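Local coordinates for FAD-dependent oxidoreductase (Actinomadura kijaniata, PDB 3M9V), which probably catalyses a flavin-dependent oxidation of a dTDP-linked sugar in the biosynthesis of D-kijanose, as a member of the acyl-CoA dehydrogenase family, at residues Val91-Ala96 with Val270-Tyr275; Thr209-Trp214 with Asp226-Asp231; Ala280-Arg285 with Leu359-Gly364. All blocks are in the same frame, centred on the assembly; numbering follows the deposited sequence.

Contact 1. Residues Val91-Ala96 with Val270-Tyr275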
# COMPACT_ATOMS: atom_id res chain seq x y z
N VAL A 91 -24.09 -5.95 15.87
CA VAL A 91 -25.15 -6.15 14.87
C VAL A 91 -24.57 -6.34 13.46
O VAL A 91 -25.03 -7.20 12.70
CB VAL A 91 -26.24 -5.04 14.92
CG1 VAL A 91 -27.28 -5.20 13.79
CG2 VAL A 91 -26.96 -5.05 16.26
N ALA A 92 -23.58 -5.53 13.10
CA ALA A 92 -22.99 -5.61 11.77
C ALA A 92 -22.30 -6.95 11.50
O ALA A 92 -22.29 -7.40 10.35
CB ALA A 92 -22.03 -4.45 11.54
N ARG A 93 -21.76 -7.61 12.52
CA ARG A 93 -21.18 -8.92 12.26
C ARG A 93 -22.27 -9.86 11.81
O ARG A 93 -21.98 -10.80 11.10
CB ARG A 93 -20.57 -9.57 13.50
CG ARG A 93 -19.37 -8.80 13.93
CD ARG A 93 -18.91 -9.23 15.29
NE ARG A 93 -18.61 -10.65 15.26
CZ ARG A 93 -17.81 -11.22 16.14
NH1 ARG A 93 -17.23 -10.49 17.08
NH2 ARG A 93 -17.60 -12.52 16.05
N ALA A 94 -23.51 -9.61 12.22
CA ALA A 94 -24.64 -10.37 11.69
C ALA A 94 -25.21 -9.85 10.36
O ALA A 94 -25.46 -10.64 9.45
CB ALA A 94 -25.72 -10.46 12.76
N ASP A 95 -25.38 -8.53 10.22
CA ASP A 95 -25.81 -8.01 8.93
C ASP A 95 -25.57 -6.50 8.97
O ASP A 95 -26.05 -5.79 9.86
CB ASP A 95 -27.32 -8.26 8.71
CG ASP A 95 -27.81 -7.61 7.41
OD1 ASP A 95 -28.70 -6.72 7.35
OD2 ASP A 95 -27.26 -8.05 6.38
N ALA A 96 -24.81 -6.03 8.01
CA ALA A 96 -24.37 -4.64 8.03
C ALA A 96 -25.51 -3.69 7.67
O ALA A 96 -25.55 -2.57 8.21
CB ALA A 96 -23.25 -4.49 7.00
N VAL A 270 -18.11 -5.39 10.10
CA VAL A 270 -17.90 -6.05 8.80
C VAL A 270 -16.50 -6.65 8.66
O VAL A 270 -16.33 -7.82 8.27
CB VAL A 270 -18.26 -5.12 7.61
CG1 VAL A 270 -17.95 -5.80 6.27
CG2 VAL A 270 -19.78 -4.83 7.64
N ALA A 271 -15.47 -5.86 8.98
CA ALA A 271 -14.12 -6.42 8.94
C ALA A 271 -13.96 -7.59 9.92
O ALA A 271 -13.25 -8.56 9.64
CB ALA A 271 -13.09 -5.32 9.24
N GLN A 272 -14.54 -7.48 11.11
CA GLN A 272 -14.43 -8.58 12.08
C GLN A 272 -15.07 -9.87 11.54
O GLN A 272 -14.53 -10.96 11.73
CB GLN A 272 -15.03 -8.15 13.43
CG GLN A 272 -14.91 -9.21 14.57
CD GLN A 272 -13.48 -9.34 15.05
OE1 GLN A 272 -12.90 -8.38 15.55
NE2 GLN A 272 -12.90 -10.51 14.86
N ALA A 273 -16.21 -9.75 10.86
CA ALA A 273 -17.00 -10.90 10.47
C ALA A 273 -16.23 -11.52 9.30
O ALA A 273 -16.18 -12.73 9.21
CB ALA A 273 -18.43 -10.50 10.04
N ALA A 274 -15.59 -10.72 8.44
CA ALA A 274 -14.74 -11.28 7.39
C ALA A 274 -13.57 -12.10 7.95
O ALA A 274 -13.30 -13.23 7.54
CB ALA A 274 -14.22 -10.16 6.44
N TYR A 275 -12.88 -11.55 8.94
CA TYR A 275 -11.74 -12.23 9.53
C TYR A 275 -12.20 -13.55 10.17
O TYR A 275 -11.55 -14.58 9.98
CB TYR A 275 -11.19 -11.33 10.61
CG TYR A 275 -9.93 -11.83 11.28
CD1 TYR A 275 -8.91 -12.45 10.56
CD2 TYR A 275 -9.75 -11.68 12.64
CE1 TYR A 275 -7.74 -12.90 11.19
CE2 TYR A 275 -8.57 -12.09 13.27
CZ TYR A 275 -7.57 -12.67 12.55
OH TYR A 275 -6.44 -13.06 13.23

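Contact 2. Residues Thr209-Trp214 with Asp226-Asp231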
# COMPACT_ATOMS: atom_id res chain seq x y z
N THR A 209 -44.37 11.16 0.05
CA THR A 209 -44.24 9.80 -0.49
C THR A 209 -42.88 9.19 -0.18
O THR A 209 -41.86 9.87 -0.32
CB THR A 209 -44.33 9.80 -2.04
OG1 THR A 209 -45.49 10.52 -2.45
CG2 THR A 209 -44.48 8.36 -2.52
N VAL A 210 -42.87 7.93 0.26
CA VAL A 210 -41.65 7.13 0.33
C VAL A 210 -41.45 6.27 -0.91
O VAL A 210 -42.33 5.46 -1.18
CB VAL A 210 -41.67 6.22 1.56
CG1 VAL A 210 -40.44 5.30 1.58
CG2 VAL A 210 -41.74 7.11 2.80
N LEU A 211 -40.36 6.44 -1.66
CA LEU A 211 -40.24 5.71 -2.92
C LEU A 211 -39.60 4.36 -2.62
O LEU A 211 -39.29 4.05 -1.47
CB LEU A 211 -39.39 6.47 -3.95
CG LEU A 211 -39.80 7.89 -4.36
CD1 LEU A 211 -38.84 8.40 -5.45
CD2 LEU A 211 -41.23 7.93 -4.87
N ASP A 212 -39.41 3.54 -3.65
CA ASP A 212 -38.98 2.17 -3.39
C ASP A 212 -37.91 1.89 -4.42
O ASP A 212 -38.02 0.92 -5.17
CB ASP A 212 -40.14 1.20 -3.57
CG ASP A 212 -39.71 -0.24 -3.42
OD1 ASP A 212 -38.78 -0.52 -2.65
OD2 ASP A 212 -40.30 -1.15 -4.04
N ASN A 213 -36.90 2.76 -4.44
CA ASN A 213 -35.94 2.88 -5.52
C ASN A 213 -34.48 2.62 -5.10
O ASN A 213 -33.57 3.04 -5.79
CB ASN A 213 -36.01 4.29 -6.11
CG ASN A 213 -35.50 5.35 -5.15
OD1 ASN A 213 -35.80 5.34 -3.95
ND2 ASN A 213 -34.71 6.27 -5.67
N TRP A 214 -34.24 1.93 -3.99
CA TRP A 214 -32.87 1.65 -3.59
C TRP A 214 -32.40 0.33 -4.20
O TRP A 214 -32.95 -0.73 -3.93
CB TRP A 214 -32.73 1.58 -2.06
CG TRP A 214 -31.38 1.13 -1.57
CD1 TRP A 214 -31.14 0.03 -0.79
CD2 TRP A 214 -30.10 1.72 -1.84
NE1 TRP A 214 -29.80 -0.10 -0.56
CE2 TRP A 214 -29.12 0.92 -1.18
CE3 TRP A 214 -29.67 2.82 -2.58
CZ2 TRP A 214 -27.75 1.19 -1.23
CZ3 TRP A 214 -28.30 3.11 -2.61
CH2 TRP A 214 -27.37 2.29 -1.94
N ASP A 226 -35.37 7.11 -1.62
CA ASP A 226 -35.70 8.52 -1.74
C ASP A 226 -37.05 8.89 -1.12
O ASP A 226 -37.94 8.04 -1.09
CB ASP A 226 -35.76 8.86 -3.21
CG ASP A 226 -34.38 9.12 -3.78
OD1 ASP A 226 -33.37 8.53 -3.32
OD2 ASP A 226 -34.30 9.99 -4.67
N ILE A 227 -37.21 10.12 -0.62
CA ILE A 227 -38.54 10.50 -0.11
C ILE A 227 -38.92 11.86 -0.72
O ILE A 227 -38.04 12.69 -0.96
CB ILE A 227 -38.60 10.56 1.42
CG1 ILE A 227 -37.67 11.66 1.95
CG2 ILE A 227 -38.37 9.16 2.05
CD1 ILE A 227 -37.54 11.66 3.44
N VAL A 228 -40.20 12.06 -1.02
CA VAL A 228 -40.66 13.20 -1.82
C VAL A 228 -41.70 14.02 -1.07
O VAL A 228 -42.58 13.45 -0.41
CB VAL A 228 -41.28 12.73 -3.13
CG1 VAL A 228 -41.56 13.91 -4.06
CG2 VAL A 228 -40.35 11.75 -3.83
N PHE A 229 -41.59 15.35 -1.16
CA PHE A 229 -42.46 16.26 -0.42
C PHE A 229 -43.12 17.12 -1.49
O PHE A 229 -42.42 17.76 -2.27
CB PHE A 229 -41.70 17.17 0.54
CG PHE A 229 -40.57 16.49 1.27
CD1 PHE A 229 -40.83 15.51 2.22
CD2 PHE A 229 -39.26 16.84 1.01
CE1 PHE A 229 -39.78 14.85 2.88
CE2 PHE A 229 -38.22 16.18 1.65
CZ PHE A 229 -38.47 15.19 2.60
N ASP A 230 -44.44 17.12 -1.53
CA ASP A 230 -45.21 17.88 -2.53
C ASP A 230 -46.17 18.73 -1.69
O ASP A 230 -47.23 18.27 -1.25
CB ASP A 230 -45.91 16.89 -3.47
CG ASP A 230 -46.88 17.55 -4.43
OD1 ASP A 230 -46.59 18.67 -4.90
OD2 ASP A 230 -47.92 16.90 -4.72
N ASP A 231 -45.70 19.94 -1.38
CA ASP A 231 -46.43 20.85 -0.51
C ASP A 231 -46.97 20.19 0.76
O ASP A 231 -48.19 20.22 0.97
CB ASP A 231 -47.62 21.42 -1.29
CG ASP A 231 -47.19 22.51 -2.27
OD1 ASP A 231 -46.08 23.06 -2.14
OD2 ASP A 231 -47.94 22.85 -3.21

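Contact 3. Residues Ala280-Arg285 with Leu359-Gly364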
# COMPACT_ATOMS: atom_id res chain seq x y z
N ALA A 280 -12.18 -19.39 10.43
CA ALA A 280 -12.98 -20.62 10.51
C ALA A 280 -12.70 -21.49 9.28
O ALA A 280 -12.45 -22.70 9.43
CB ALA A 280 -14.47 -20.33 10.69
N ALA A 281 -12.69 -20.88 8.10
CA ALA A 281 -12.36 -21.61 6.88
C ALA A 281 -10.99 -22.29 6.94
O ALA A 281 -10.83 -23.45 6.54
CB ALA A 281 -12.52 -20.76 5.61
N LEU A 282 -9.98 -21.62 7.50
CA LEU A 282 -8.66 -22.21 7.52
C LEU A 282 -8.60 -23.37 8.50
O LEU A 282 -7.92 -24.37 8.25
CB LEU A 282 -7.59 -21.18 7.90
CG LEU A 282 -7.19 -20.27 6.75
CD1 LEU A 282 -6.45 -19.10 7.41
CD2 LEU A 282 -6.27 -21.03 5.82
N GLU A 283 -9.28 -23.22 9.63
CA GLU A 283 -9.30 -24.28 10.62
C GLU A 283 -10.06 -25.52 10.18
O GLU A 283 -9.86 -26.58 10.76
CB GLU A 283 -9.83 -23.75 11.95
CG GLU A 283 -9.06 -22.47 12.21
CD GLU A 283 -9.16 -22.00 13.64
OE1 GLU A 283 -10.24 -22.08 14.26
OE2 GLU A 283 -8.10 -21.53 14.12
N ARG A 284 -10.89 -25.42 9.15
CA ARG A 284 -11.73 -26.55 8.75
C ARG A 284 -10.92 -27.45 7.82
O ARG A 284 -11.37 -28.53 7.45
CB ARG A 284 -12.94 -26.07 7.95
CG ARG A 284 -14.26 -26.20 8.67
CD ARG A 284 -15.37 -25.68 7.76
NE ARG A 284 -15.86 -24.38 8.20
CZ ARG A 284 -15.93 -23.27 7.46
NH1 ARG A 284 -15.55 -23.24 6.19
NH2 ARG A 284 -16.40 -22.16 8.01
N ARG A 285 -9.72 -27.01 7.44
CA ARG A 285 -9.01 -27.75 6.41
C ARG A 285 -8.08 -28.82 6.98
O ARG A 285 -7.44 -28.62 8.01
CB ARG A 285 -8.30 -26.79 5.47
CG ARG A 285 -9.30 -25.99 4.66
CD ARG A 285 -8.66 -24.88 3.84
NE ARG A 285 -9.69 -24.07 3.20
CZ ARG A 285 -9.51 -22.87 2.65
NH1 ARG A 285 -8.31 -22.31 2.65
NH2 ARG A 285 -10.54 -22.23 2.11
N LEU A 359 -10.69 -12.88 1.32
CA LEU A 359 -11.05 -13.64 0.14
C LEU A 359 -9.86 -14.42 -0.39
O LEU A 359 -10.04 -15.53 -0.93
CB LEU A 359 -11.58 -12.72 -0.96
CG LEU A 359 -13.08 -12.37 -0.83
CD1 LEU A 359 -13.31 -11.11 -0.02
CD2 LEU A 359 -13.78 -12.14 -2.15
N SER A 360 -8.67 -13.84 -0.29
CA SER A 360 -7.47 -14.58 -0.63
C SER A 360 -7.29 -15.79 0.30
O SER A 360 -6.83 -16.82 -0.18
CB SER A 360 -6.22 -13.70 -0.53
OG SER A 360 -6.36 -12.64 -1.45
N LEU A 361 -7.61 -15.70 1.59
CA LEU A 361 -7.52 -16.86 2.47
C LEU A 361 -8.51 -17.97 2.14
O LEU A 361 -8.16 -19.15 2.16
CB LEU A 361 -7.71 -16.45 3.93
CG LEU A 361 -6.57 -15.54 4.39
CD1 LEU A 361 -6.86 -14.84 5.70
CD2 LEU A 361 -5.34 -16.45 4.49
N VAL A 362 -9.78 -17.64 1.98
CA VAL A 362 -10.78 -18.63 1.63
C VAL A 362 -10.62 -19.18 0.20
O VAL A 362 -10.88 -20.36 0.01
CB VAL A 362 -12.18 -18.02 1.76
CG1 VAL A 362 -13.22 -19.04 1.28
CG2 VAL A 362 -12.39 -17.60 3.21
N GLY A 363 -10.22 -18.35 -0.76
CA GLY A 363 -10.06 -18.71 -2.16
C GLY A 363 -11.39 -18.70 -2.92
O GLY A 363 -12.33 -18.07 -2.45
N GLY A 364 -11.48 -19.44 -4.03
CA GLY A 364 -12.52 -19.32 -5.05
C GLY A 364 -13.97 -19.44 -4.60
O GLY A 364 -14.86 -18.77 -5.15

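Contact 1. Residues Val91-Ala96 with Val270-Tyr275
R93 and A273 bring the two backbones closest, their CA atoms only 5.0 Å apart, where the last turn of helix 81-94 leans on the middle of helix 264-283. Such an approach needs small residues at the interface, and alanines supply them. The methyl of A273 points at the other helix end and rests on the backbone of R93, its CB 3.7 Å from R93 O and 4.2 Å from R93 CB. A92 likewise turns its methyl toward the partner, where CB lies 4.3 Å from V270 N. Past the end of helix 81-94, at the first residue of helix 96-118, A96 CB meets V270 CG2 at 3.5 Å. That branch of V270 is anti to its own carbonyl carbon, since CG1 takes the place anti to the backbone N (chi1 176°), and a beta-branched residue offers A96 a methyl close to the helix backbone.

At the exposed margin the long side chains of R93 and Q272 lie side by side and point the same way. Q272 CG sits over one face of the R93 guanidinium, displaced toward its rim and 3.6 Å from R93 NH1, while the guanidinium and amide planes are inclined by 33°. The polar ends find partners outside the pair: R93 NH2 forms a salt bridge with D276, whose carboxylate also accepts a hydrogen bond from Q272 NE2, and Q272 OE1 is bonded to R308 on helix 291-323. D276 thus joins R93, from the other helix, to helix 264-283, and within that helix it also holds the amide of Q272 one turn earlier. Side chains of helix 372-379 touch A96 and A273. This is close, alanine-rich helix packing, joining the N-terminal helical region to the C-terminal helical bundle of the acyl-CoA dehydrogenase fold.

Contact 2. Residues Thr209-Trp214 with Asp226-Asp231
N213 and D226 meet because chi1 of 69° sets N213 CG between its own backbone N and carbonyl carbon, beside the start of the opposing segment, and chi2 then turns OD1 to D226 N. There N213 OD1 accepts the backbone N-H of D226 at 3.0 Å, on a lone pair in the amide plane and with a nearly straight N-H...O angle of 168°. An asparagine suits the spot, as its short side chain carries a carbonyl that can stand in for a main-chain acceptor after the strand has ended. Its amide and the D226 carboxylate cross at about a right angle, planes 80° apart, with N213 ND2 3.4 Å from D226 CG.

The side-chain bond prolongs the backbone pairing of an antiparallel two-strand unit at the edge of the middle domain's beta sheet, where strand 208-210 runs along strand 225-234. T209 and V228 form a hydrogen-bonded pair, with T209 N to V228 O at 2.9 Å and V228 N to T209 O at 2.8 Å; V210 and I227 follow as a non-hydrogen-bonded pair. Beyond them L211 N reaches D226 O at 3.0 Å.

The beta-branched residues suit the extended backbone. On one face V210 CG2 touches I227 CG2 at 4.0 Å; the end of I227 leads away from V210, and its side chain also packs on F181 and I183 of strand 180-187. On the face of T209 and V228, the leucine L211 lays CG against V228 CG2 at 3.9 Å and CD1 near D226 CB, so that its branched end lies over apolar atoms of both. D226 itself is buried, and its charge is met by a salt bridge from R168 on strand 163-172, with further hydrogen bonds to T170 and H148 holding the carboxylate in place.

Contact 3. Residues Ala280-Arg285 with Leu359-Gly364
R285 grips the C-terminal end of helix 329-362 by two carbonyls in succession. Its NH2 donates to V362 O at 2.8 Å and its NH1 to L361 O at 3.2 Å, and both acceptors lie at the edge of the guanidinium. The two bonds differ in approach: NH1 comes in the plane of the L361 carbonyl, with a C=O...N angle of 159°, whereas NH2 is tilted 25° from that of V362. Arginine fits because its paired nitrogens can serve neighbouring carbonyls in a helix's last turn, and its positive charge probably interacts favourably with the negative end of the helix dipole.

The guanidinium arrives there on a side chain extended from CG to NE, with chi3 at -174°, that spans the distance from the turn following helix 264-283. Alongside the polar bonds, A281 turns its methyl to the partner and places CB 4.0 Å from V362 CG2, a small residue letting the helices draw near. L282 CD1 meets L361 CD2 at 4.1 Å, the two leucines crossing obliquely with branches long enough to bridge the wider gap.

G363 ends the helix with positive phi, a conformation glycine adopts readily, and G363 N still bonds back to L359 O.

Further out, helix 291-323 packs on the leucine pair, V297 touching L282 and A293 and I300 touching L361. V362 also rests on L373 of helix 372-379, while S360 is hydrogen-bonded to R384 of the third subunit; the contact thus joins the ends of helices 264-283 and 329-362 within the C-terminal helical domain.

In the fold
Contacts 1 and 3 both draw on helix 264-283, at centres about 17 Å apart: contact 1 uses its middle, contact 3 its C-terminal end. Contact 1 is mostly buried and depends on small apolar residues, with charge confined to its margin; contact 3, also largely buried, adds arginine bonds to carbonyls at a helix end. Contact 2 is only partly buried, lies in the beta-sheet middle domain about 43 Å from contact 3 between centres, and is held mainly by backbone hydrogen bonds. Along the chain it is nested within the loop closed by contact 1, whose segments come from the N- and C-terminal helical regions, so the sheet is inserted between the parts contact 1 unites.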